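Local coordinates for pyrrolysyl-tRNA synthetase (Desulfitobacterium hafniense, PDB 3DSQ), which probably attaches pyrrolysine to its cognate tRNA at the expense of ATP, as a homodimeric class II aminoacyl-tRNA synthetase, at residues 23-29 / 267-272; 88-94 / 151-155; 136-140 / 244-250. All coordinates share one frame; numbering follows the deposited sequence.

Contact 1: residues 23-29 / 267-272; sequences KELNASG and TQHVQS
Asn26 OD1 accepts the backbone N-H of Gln268 at 2.8 Å, a nearly straight bond (170° at the hydrogen) whose donor is tilted from the carbonyl plane. A weak second bond, from Gln268 NE2 to Ala27 O at 3.3 Å, depends on the bend of the Gln268 chain at chi2 (-65°), which turns NE2 toward Ala27 O. One water adds a bridge: it donates to Lys23 O and Asn26 OD1 and accepts from His269 N at 2.8 Å. The rest is mostly side-chain packing. The extended Lys23 chain crosses His269 at about a right angle, with CG over one ring face and CD 3.4 Å from His269 CE1, while Asn26 lies alongside Thr267. Asn26, with positive phi, is the C-prime residue of a Schellman motif closing helix 16-24, and it is this helix end that meets the loop after helix 257-265. Gln167, a ligand of the sodium ion, is hydrogen-bonded to Gln268 O and Val270 N. With no ion pair across the interface, and with both direct bonds using a backbone atom, the attachment probably relies more on the backbone conformation of the helix end and the loop than on charge.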
loop_
_atom_site.group_PDB
_atom_site.type_symbol
_atom_site.label_atom_id
_atom_site.label_comp_id
_atom_site.label_asym_id
_atom_site.label_seq_id
_atom_site.Cartn_x
_atom_site.Cartn_y
_atom_site.Cartn_z
ATOM N N LYS B 23 -16.792 21.566 -3.712
ATOM C CA LYS B 23 -15.380 21.203 -3.747
ATOM C C LYS B 23 -15.214 19.694 -3.855
ATOM O O LYS B 23 -14.377 19.216 -4.613
ATOM C CB LYS B 23 -14.644 21.715 -2.503
ATOM C CG LYS B 23 -13.607 22.785 -2.801
ATOM C CD LYS B 23 -12.549 22.881 -1.699
ATOM C CE LYS B 23 -11.502 23.937 -2.035
ATOM N NZ LYS B 23 -10.400 23.983 -1.021
ATOM N N GLU B 24 -16.011 18.944 -3.098
ATOM C CA GLU B 24 -15.946 17.484 -3.136
ATOM C C GLU B 24 -16.288 16.979 -4.535
ATOM O O GLU B 24 -15.829 15.907 -4.952
ATOM C CB GLU B 24 -16.958 16.853 -2.190
ATOM C CG GLU B 24 -16.946 17.340 -0.760
ATOM C CD GLU B 24 -17.960 16.586 0.075
ATOM O OE1 GLU B 24 -19.086 16.358 -0.418
ATOM O OE2 GLU B 24 -17.635 16.227 1.222
ATOM N N LEU B 25 -17.142 17.732 -5.221
ATOM C CA LEU B 25 -17.572 17.389 -6.568
ATOM C C LEU B 25 -16.633 17.986 -7.607
ATOM O O LEU B 25 -16.925 17.975 -8.802
ATOM C CB LEU B 25 -18.998 17.894 -6.805
ATOM C CG LEU B 25 -20.035 17.302 -5.855
ATOM C CD1 LEU B 25 -21.421 17.908 -6.088
ATOM C CD2 LEU B 25 -20.054 15.807 -6.056
ATOM N N ASN B 26 -15.505 18.511 -7.142
ATOM C CA ASN B 26 -14.508 19.111 -8.016
ATOM C C ASN B 26 -15.008 20.240 -8.911
ATOM O O ASN B 26 -14.722 20.272 -10.113
ATOM C CB ASN B 26 -13.830 18.028 -8.874
ATOM C CG ASN B 26 -12.930 17.119 -8.051
ATOM O OD1 ASN B 26 -12.170 17.587 -7.196
ATOM N ND2 ASN B 26 -13.004 15.820 -8.304
ATOM N N ALA B 27 -15.746 21.177 -8.322
ATOM C CA ALA B 27 -16.244 22.318 -9.069
ATOM C C ALA B 27 -15.034 23.186 -9.416
ATOM O O ALA B 27 -13.955 23.020 -8.846
ATOM C CB ALA B 27 -17.233 23.108 -8.223
ATOM N N SER B 28 -15.210 24.113 -10.349
ATOM C CA SER B 28 -14.110 24.975 -10.738
ATOM C C SER B 28 -13.961 26.123 -9.758
ATOM O O SER B 28 -14.889 26.438 -9.015
ATOM C CB SER B 28 -14.338 25.541 -12.147
ATOM O OG SER B 28 -15.527 26.304 -12.204
ATOM N N GLY B 29 -12.778 26.732 -9.757
ATOM C CA GLY B 29 -12.527 27.865 -8.892
ATOM C C GLY B 29 -13.488 28.985 -9.241
ATOM O O GLY B 29 -13.877 29.767 -8.368
ATOM N N THR B 267 -7.966 18.692 -9.501
ATOM C CA THR B 267 -9.123 18.458 -8.651
ATOM C C THR B 267 -9.058 19.376 -7.432
ATOM O O THR B 267 -8.042 20.016 -7.200
ATOM C CB THR B 267 -9.207 16.989 -8.209
ATOM O OG1 THR B 267 -7.940 16.566 -7.698
ATOM C CG2 THR B 267 -9.607 16.103 -9.388
ATOM N N GLN B 268 -10.132 19.440 -6.652
ATOM C CA GLN B 268 -10.169 20.337 -5.494
ATOM C C GLN B 268 -9.629 19.794 -4.177
ATOM O O GLN B 268 -8.854 20.469 -3.502
ATOM C CB GLN B 268 -11.593 20.848 -5.274
ATOM C CG GLN B 268 -12.060 21.854 -6.306
ATOM C CD GLN B 268 -11.262 23.141 -6.257
ATOM O OE1 GLN B 268 -10.854 23.598 -5.186
ATOM N NE2 GLN B 268 -11.054 23.747 -7.416
ATOM N N HIS B 269 -10.049 18.593 -3.800
ATOM C CA HIS B 269 -9.582 17.991 -2.557
ATOM C C HIS B 269 -8.492 16.960 -2.827
ATOM O O HIS B 269 -8.609 16.135 -3.742
ATOM C CB HIS B 269 -10.736 17.309 -1.815
ATOM C CG HIS B 269 -11.669 18.255 -1.121
ATOM N ND1 HIS B 269 -11.235 19.391 -0.470
ATOM C CD2 HIS B 269 -13.005 18.183 -0.900
ATOM C CE1 HIS B 269 -12.261 19.975 0.123
ATOM N NE2 HIS B 269 -13.345 19.261 -0.121
ATOM N N VAL B 270 -7.431 16.991 -2.027
ATOM C CA VAL B 270 -6.355 16.025 -2.215
ATOM C C VAL B 270 -6.887 14.639 -1.826
ATOM O O VAL B 270 -6.322 13.607 -2.209
ATOM C CB VAL B 270 -5.112 16.387 -1.358
ATOM C CG1 VAL B 270 -5.404 16.148 0.122
ATOM C CG2 VAL B 270 -3.897 15.579 -1.827
ATOM N N GLN B 271 -7.981 14.628 -1.066
ATOM C CA GLN B 271 -8.611 13.380 -0.630
ATOM C C GLN B 271 -9.277 12.656 -1.797
ATOM O O GLN B 271 -9.431 11.438 -1.776
ATOM C CB GLN B 271 -9.699 13.643 0.422
ATOM C CG GLN B 271 -9.229 13.996 1.837
ATOM C CD GLN B 271 -8.651 15.400 1.955
ATOM O OE1 GLN B 271 -8.917 16.275 1.123
ATOM N NE2 GLN B 271 -7.867 15.625 3.008
ATOM N N SER B 272 -9.694 13.412 -2.807
ATOM C CA SER B 272 -10.373 12.828 -3.959
ATOM C C SER B 272 -9.724 11.561 -4.548
ATOM O O SER B 272 -10.418 10.664 -5.023
ATOM C CB SER B 272 -10.545 13.904 -5.037
ATOM O OG SER B 272 -10.283 13.382 -6.318
HETATM O O HOH W 1 -12.199 17.112 -4.703
#

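Contact 2: residues 88-94 / 151-155; sequences GFVQVVT and RIFEI
Val90 and Gln91 bridge in parallel to Ile152 and Phe153, with CA atoms 4.8 Å apart at Val90-Ile152 and backbone bonds from Val90 N to Arg151 O, Phe153 N to Val90 O and Val92 N to Phe153 O. The short strand 90-91 is the outermost of the mixed sheet of the class II synthetase core within this chain; its position after helix 72-85 and against the second subunit is consistent with motif 1, the dimer-forming element of this class. Gly88 ends that helix in a Schellman motif. Arg151 runs over one face of the Phe89 ring: CD sits 3.8 Å from the ring centroid, close to the normal, and the guanidinium runs on nearly parallel to the ring (11°), beyond its CE1-CZ rim. Its NE is salt-bridged to Glu179 and its NH1 bonded to Gln87 O, which probably helps fix its orientation. On the sheet face shared by Gln91 and Phe153, Gln91 CG makes a CH-pi contact 3.9 Å from the Phe153 ring centroid, with the amide turned 20° from the ring. That amide is fixed at both ends, OE1 by His85 and NE2 by a water that also joins Val92 O to Ile155 N. On the other face Val90 and Ile152 lie side by side, tight at 3.4 Å between Val90 CB and Ile152 CD1. Glu154, with CG anti to the backbone N (chi1 -179°) and the chain extended, spans to Thr94, while Arg128 forms a salt bridge with its OE1. Thr94 N reaches OE1 of Glu154 at 2.9 Å from above the carboxylate plane, whereas Thr94 OG1 donates to the syn lone pair of Glu154 OE2 at 2.7 Å.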
loop_
_atom_site.group_PDB
_atom_site.type_symbol
_atom_site.label_atom_id
_atom_site.label_comp_id
_atom_site.label_asym_id
_atom_site.label_seq_id
_atom_site.Cartn_x
_atom_site.Cartn_y
_atom_site.Cartn_z
ATOM N N GLY B 88 16.460 0.530 -14.572
ATOM C CA GLY B 88 17.297 -0.249 -13.679
ATOM C C GLY B 88 17.072 -0.114 -12.182
ATOM O O GLY B 88 17.803 -0.731 -11.403
ATOM N N PHE B 89 16.080 0.673 -11.769
ATOM C CA PHE B 89 15.803 0.841 -10.346
ATOM C C PHE B 89 15.146 -0.394 -9.750
ATOM O O PHE B 89 14.201 -0.943 -10.312
ATOM C CB PHE B 89 14.893 2.048 -10.097
ATOM C CG PHE B 89 15.579 3.368 -10.249
ATOM C CD1 PHE B 89 15.746 3.941 -11.504
ATOM C CD2 PHE B 89 16.060 4.040 -9.133
ATOM C CE1 PHE B 89 16.378 5.165 -11.644
ATOM C CE2 PHE B 89 16.699 5.269 -9.259
ATOM C CZ PHE B 89 16.857 5.835 -10.519
ATOM N N VAL B 90 15.656 -0.826 -8.603
ATOM C CA VAL B 90 15.118 -1.994 -7.916
ATOM C C VAL B 90 14.078 -1.542 -6.900
ATOM O O VAL B 90 14.390 -0.778 -5.991
ATOM C CB VAL B 90 16.218 -2.752 -7.167
ATOM C CG1 VAL B 90 15.588 -3.827 -6.273
ATOM C CG2 VAL B 90 17.198 -3.373 -8.175
ATOM N N GLN B 91 12.852 -2.026 -7.053
ATOM C CA GLN B 91 11.775 -1.652 -6.144
ATOM C C GLN B 91 11.799 -2.507 -4.876
ATOM O O GLN B 91 12.012 -3.713 -4.943
ATOM C CB GLN B 91 10.423 -1.802 -6.849
ATOM C CG GLN B 91 9.263 -1.228 -6.065
ATOM C CD GLN B 91 7.966 -1.264 -6.835
ATOM O OE1 GLN B 91 7.872 -1.890 -7.911
ATOM N NE2 GLN B 91 6.945 -0.595 -6.294
ATOM N N VAL B 92 11.609 -1.868 -3.722
ATOM C CA VAL B 92 11.576 -2.596 -2.450
ATOM C C VAL B 92 10.304 -2.260 -1.680
ATOM O O VAL B 92 9.671 -1.239 -1.923
ATOM C CB VAL B 92 12.790 -2.250 -1.548
ATOM C CG1 VAL B 92 14.074 -2.576 -2.267
ATOM C CG2 VAL B 92 12.743 -0.763 -1.138
ATOM N N VAL B 93 9.925 -3.140 -0.763
ATOM C CA VAL B 93 8.749 -2.931 0.064
ATOM C C VAL B 93 9.142 -3.253 1.516
ATOM O O VAL B 93 9.441 -4.403 1.878
ATOM C CB VAL B 93 7.556 -3.798 -0.423
ATOM C CG1 VAL B 93 7.890 -5.278 -0.367
ATOM C CG2 VAL B 93 6.335 -3.479 0.406
ATOM N N THR B 94 9.117 -2.217 2.341
ATOM C CA THR B 94 9.545 -2.304 3.733
ATOM C C THR B 94 8.461 -2.030 4.790
ATOM O O THR B 94 7.365 -1.547 4.483
ATOM C CB THR B 94 10.745 -1.336 3.954
ATOM O OG1 THR B 94 10.323 0.011 3.740
ATOM C CG2 THR B 94 11.879 -1.638 2.967
ATOM N N ARG B 151 20.681 1.557 -7.353
ATOM C CA ARG B 151 19.418 2.251 -7.580
ATOM C C ARG B 151 18.260 1.532 -6.904
ATOM O O ARG B 151 17.932 0.397 -7.247
ATOM C CB ARG B 151 19.155 2.381 -9.085
ATOM C CG ARG B 151 20.123 3.324 -9.756
ATOM C CD ARG B 151 19.756 3.623 -11.201
ATOM N NE ARG B 151 20.436 4.840 -11.638
ATOM C CZ ARG B 151 20.374 5.347 -12.864
ATOM N NH1 ARG B 151 19.656 4.746 -13.807
ATOM N NH2 ARG B 151 21.031 6.465 -13.141
ATOM N N ILE B 152 17.640 2.217 -5.948
ATOM C CA ILE B 152 16.533 1.653 -5.188
ATOM C C ILE B 152 15.371 2.638 -5.002
ATOM O O ILE B 152 15.582 3.842 -4.893
ATOM C CB ILE B 152 17.046 1.213 -3.799
ATOM C CG1 ILE B 152 17.977 0.011 -3.954
ATOM C CG2 ILE B 152 15.891 0.917 -2.870
ATOM C CD1 ILE B 152 17.290 -1.263 -4.322
ATOM N N PHE B 153 14.143 2.129 -4.973
ATOM C CA PHE B 153 12.989 2.990 -4.749
ATOM C C PHE B 153 11.859 2.218 -4.104
ATOM O O PHE B 153 11.832 0.993 -4.158
ATOM C CB PHE B 153 12.480 3.622 -6.053
ATOM C CG PHE B 153 11.668 2.693 -6.914
ATOM C CD1 PHE B 153 12.287 1.761 -7.735
ATOM C CD2 PHE B 153 10.275 2.786 -6.933
ATOM C CE1 PHE B 153 11.535 0.935 -8.567
ATOM C CE2 PHE B 153 9.511 1.966 -7.760
ATOM C CZ PHE B 153 10.141 1.038 -8.579
ATOM N N GLU B 154 10.949 2.950 -3.465
ATOM C CA GLU B 154 9.775 2.358 -2.836
ATOM C C GLU B 154 8.599 3.309 -3.000
ATOM O O GLU B 154 8.751 4.527 -2.981
ATOM C CB GLU B 154 10.005 2.061 -1.333
ATOM C CG GLU B 154 8.772 1.394 -0.652
ATOM C CD GLU B 154 9.029 0.872 0.775
ATOM O OE1 GLU B 154 8.100 0.269 1.366
ATOM O OE2 GLU B 154 10.147 1.053 1.300
ATOM N N ILE B 155 7.425 2.734 -3.197
ATOM C CA ILE B 155 6.193 3.492 -3.341
ATOM C C ILE B 155 5.353 2.940 -2.200
ATOM O O ILE B 155 5.077 1.750 -2.170
ATOM C CB ILE B 155 5.468 3.166 -4.660
ATOM C CG1 ILE B 155 6.320 3.607 -5.861
ATOM C CG2 ILE B 155 4.106 3.852 -4.670
ATOM C CD1 ILE B 155 5.655 3.348 -7.225
HETATM O O HOH W 2 7.437 -0.354 -3.451
#

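Contact 3: residues 136-140 / 244-250; sequences YTLWR and WEIFDPW
Trp244 and Tyr136 lie face to face in an offset stack, the centroid of the Tyr136 ring 3.9 Å from that of the five-membered ring of Trp244 and the planes 5° apart. The two side chains cross at about a right angle, and each CB comes over the other's ring: Tyr136 CB is 4.0 Å from the centroid of the six-membered ring of Trp244, and Trp244 CB covers the phenol. Ile246 adds CG1 at 3.7 Å from Tyr136 CD2. The second aromatic pair is turned differently. Trp139 directs its six-membered edge at the face of Trp250, CH2 lying 3.4 Å from Trp250 CD2 with the planes inclined at 50°. Asp241 OD1 accepts from Trp250 NE1 and is hydrogen-bonded to Tyr136 OH. These rings join helix 132-142 of the class II catalytic core to the loop that leads from strand 228-236 into strand 250-256, at whose start Trp250 lies. If a serine stood where Trp244 does, the Tyr136 ring would probably lose the cover of one face, and Lys105 would be left without the indole for its cation-pi contact and for the bond to its O. Arg140 bends at chi3 (-63°) and turns the edge of its guanidinium to Trp244 O, which takes weak bonds from NE and NH2, each at 3.3 Å. Water 3 donates to the same oxygen at 2.8 Å. Glu245 sets its carboxylate over the guanidinium face; OE1 lies well out of that plane, pairing by charge alone, and a clash in the model leaves its place doubtful.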
loop_
_atom_site.group_PDB
_atom_site.type_symbol
_atom_site.label_atom_id
_atom_site.label_comp_id
_atom_site.label_asym_id
_atom_site.label_seq_id
_atom_site.Cartn_x
_atom_site.Cartn_y
_atom_site.Cartn_z
ATOM N N TYR B 136 17.586 3.905 3.968
ATOM C CA TYR B 136 18.938 4.080 4.491
ATOM C C TYR B 136 19.444 2.703 4.907
ATOM O O TYR B 136 20.583 2.318 4.614
ATOM C CB TYR B 136 18.916 4.988 5.719
ATOM C CG TYR B 136 19.467 6.374 5.499
ATOM C CD1 TYR B 136 18.777 7.492 5.963
ATOM C CD2 TYR B 136 20.708 6.569 4.881
ATOM C CE1 TYR B 136 19.307 8.777 5.826
ATOM C CE2 TYR B 136 21.252 7.853 4.739
ATOM C CZ TYR B 136 20.545 8.949 5.218
ATOM O OH TYR B 136 21.078 10.213 5.119
ATOM N N THR B 137 18.573 1.964 5.593
ATOM C CA THR B 137 18.895 0.633 6.082
ATOM C C THR B 137 19.242 -0.291 4.915
ATOM O O THR B 137 20.279 -0.956 4.925
ATOM C CB THR B 137 17.707 0.071 6.903
ATOM O OG1 THR B 137 17.463 0.938 8.021
ATOM C CG2 THR B 137 18.004 -1.329 7.424
ATOM N N LEU B 138 18.384 -0.322 3.900
ATOM C CA LEU B 138 18.636 -1.164 2.735
ATOM C C LEU B 138 19.926 -0.758 2.023
ATOM O O LEU B 138 20.628 -1.601 1.469
ATOM C CB LEU B 138 17.454 -1.110 1.763
ATOM C CG LEU B 138 16.177 -1.802 2.248
ATOM C CD1 LEU B 138 15.240 -2.046 1.071
ATOM C CD2 LEU B 138 16.532 -3.125 2.885
ATOM N N TRP B 139 20.233 0.535 2.024
ATOM C CA TRP B 139 21.469 0.996 1.401
ATOM C C TRP B 139 22.641 0.293 2.057
ATOM O O TRP B 139 23.460 -0.346 1.388
ATOM C CB TRP B 139 21.655 2.496 1.588
ATOM C CG TRP B 139 20.957 3.349 0.589
ATOM C CD1 TRP B 139 20.262 2.938 -0.520
ATOM C CD2 TRP B 139 20.886 4.775 0.601
ATOM N NE1 TRP B 139 19.764 4.026 -1.195
ATOM C CE2 TRP B 139 20.131 5.167 -0.530
ATOM C CE3 TRP B 139 21.386 5.763 1.459
ATOM C CZ2 TRP B 139 19.865 6.510 -0.823
ATOM C CZ3 TRP B 139 21.123 7.092 1.171
ATOM C CH2 TRP B 139 20.367 7.454 0.035
ATOM N N ARG B 140 22.704 0.416 3.379
ATOM C CA ARG B 140 23.779 -0.177 4.160
ATOM C C ARG B 140 23.928 -1.669 3.921
ATOM O O ARG B 140 25.038 -2.184 3.944
ATOM C CB ARG B 140 23.564 0.070 5.659
ATOM C CG ARG B 140 24.697 -0.492 6.506
ATOM C CD ARG B 140 24.325 -0.658 7.972
ATOM N NE ARG B 140 24.005 0.612 8.616
ATOM C CZ ARG B 140 23.911 0.781 9.932
ATOM N NH1 ARG B 140 24.118 -0.241 10.754
ATOM N NH2 ARG B 140 23.611 1.974 10.429
ATOM N N TRP B 244 23.757 6.706 9.917
ATOM C CA TRP B 244 23.326 5.524 9.176
ATOM C C TRP B 244 24.483 4.757 8.557
ATOM O O TRP B 244 24.270 3.823 7.783
ATOM C CB TRP B 244 22.321 5.914 8.081
ATOM C CG TRP B 244 21.025 6.418 8.632
ATOM C CD1 TRP B 244 20.661 7.721 8.822
ATOM C CD2 TRP B 244 19.948 5.620 9.142
ATOM N NE1 TRP B 244 19.425 7.785 9.424
ATOM C CE2 TRP B 244 18.966 6.509 9.633
ATOM C CE3 TRP B 244 19.718 4.240 9.234
ATOM C CZ2 TRP B 244 17.771 6.063 10.210
ATOM C CZ3 TRP B 244 18.528 3.795 9.809
ATOM C CH2 TRP B 244 17.572 4.705 10.288
ATOM N N GLU B 245 25.703 5.152 8.904
ATOM C CA GLU B 245 26.911 4.515 8.387
ATOM C C GLU B 245 26.995 4.559 6.863
ATOM O O GLU B 245 27.322 3.565 6.214
ATOM C CB GLU B 245 27.001 3.064 8.868
ATOM C CG GLU B 245 27.015 2.927 10.391
ATOM C CD GLU B 245 27.346 1.516 10.856
ATOM O OE1 GLU B 245 26.631 0.569 10.456
ATOM O OE2 GLU B 245 28.322 1.357 11.622
ATOM N N ILE B 246 26.701 5.723 6.297
ATOM C CA ILE B 246 26.764 5.898 4.855
ATOM C C ILE B 246 27.921 6.848 4.541
ATOM O O ILE B 246 28.105 7.852 5.227
ATOM C CB ILE B 246 25.451 6.509 4.302
ATOM C CG1 ILE B 246 24.258 5.612 4.651
ATOM C CG2 ILE B 246 25.562 6.695 2.797
ATOM C CD1 ILE B 246 24.322 4.209 4.059
ATOM N N PHE B 247 28.709 6.527 3.520
ATOM C CA PHE B 247 29.816 7.396 3.147
ATOM C C PHE B 247 30.077 7.497 1.651
ATOM O O PHE B 247 31.191 7.789 1.217
ATOM C CB PHE B 247 31.093 6.993 3.890
ATOM C CG PHE B 247 31.212 7.620 5.253
ATOM C CD1 PHE B 247 30.979 8.986 5.425
ATOM C CD2 PHE B 247 31.568 6.861 6.362
ATOM C CE1 PHE B 247 31.098 9.589 6.684
ATOM C CE2 PHE B 247 31.693 7.457 7.633
ATOM C CZ PHE B 247 31.456 8.823 7.790
ATOM N N ASP B 248 29.035 7.253 0.868
ATOM C CA ASP B 248 29.118 7.366 -0.578
ATOM C C ASP B 248 28.162 8.481 -0.973
ATOM O O ASP B 248 27.182 8.749 -0.271
ATOM C CB ASP B 248 28.686 6.066 -1.263
ATOM C CG ASP B 248 29.626 4.913 -0.977
ATOM O OD1 ASP B 248 30.844 5.078 -1.171
ATOM O OD2 ASP B 248 29.148 3.837 -0.569
ATOM N N PRO B 249 28.457 9.180 -2.080
ATOM C CA PRO B 249 27.570 10.258 -2.517
ATOM C C PRO B 249 26.258 9.599 -2.922
ATOM O O PRO B 249 26.242 8.414 -3.244
ATOM C CB PRO B 249 28.302 10.842 -3.719
ATOM C CG PRO B 249 29.735 10.585 -3.396
ATOM C CD PRO B 249 29.701 9.174 -2.866
ATOM N N TRP B 250 25.163 10.351 -2.902
ATOM C CA TRP B 250 23.871 9.791 -3.294
ATOM C C TRP B 250 22.858 10.874 -3.603
ATOM O O TRP B 250 23.062 12.042 -3.289
ATOM C CB TRP B 250 23.297 8.893 -2.186
ATOM C CG TRP B 250 23.096 9.606 -0.858
ATOM C CD1 TRP B 250 23.938 9.586 0.217
ATOM C CD2 TRP B 250 21.993 10.442 -0.485
ATOM N NE1 TRP B 250 23.428 10.354 1.239
ATOM C CE2 TRP B 250 22.236 10.893 0.833
ATOM C CE3 TRP B 250 20.821 10.855 -1.136
ATOM C CZ2 TRP B 250 21.351 11.739 1.517
ATOM C CZ3 TRP B 250 19.938 11.698 -0.454
ATOM C CH2 TRP B 250 20.214 12.129 0.862
HETATM O O HOH W 3 21.900 2.458 7.269
#

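Contacts 2 and 3 form one continuous region: their centres are 15 Å apart, and Leu138 CD1, on helix 132-142, packs 3.6 Å from Val92 CG2. Strand 150-159 follows that helix, the two pairs of segments alternate along the chain, and both contacts touch the second subunit. Contact 1 lies on the opposite side of the chain's centre, its centre 32 Å from that of contact 2 and 40 Å from that of contact 3, and its two segments enclose both in sequence. Contact 1 is linked to the sodium site through Gln167, though the His269 side chain is about 12 Å from the ion. Contacts 2 and 3, like segment 267-272, belong to the class II core that probably carries out aminoacylation.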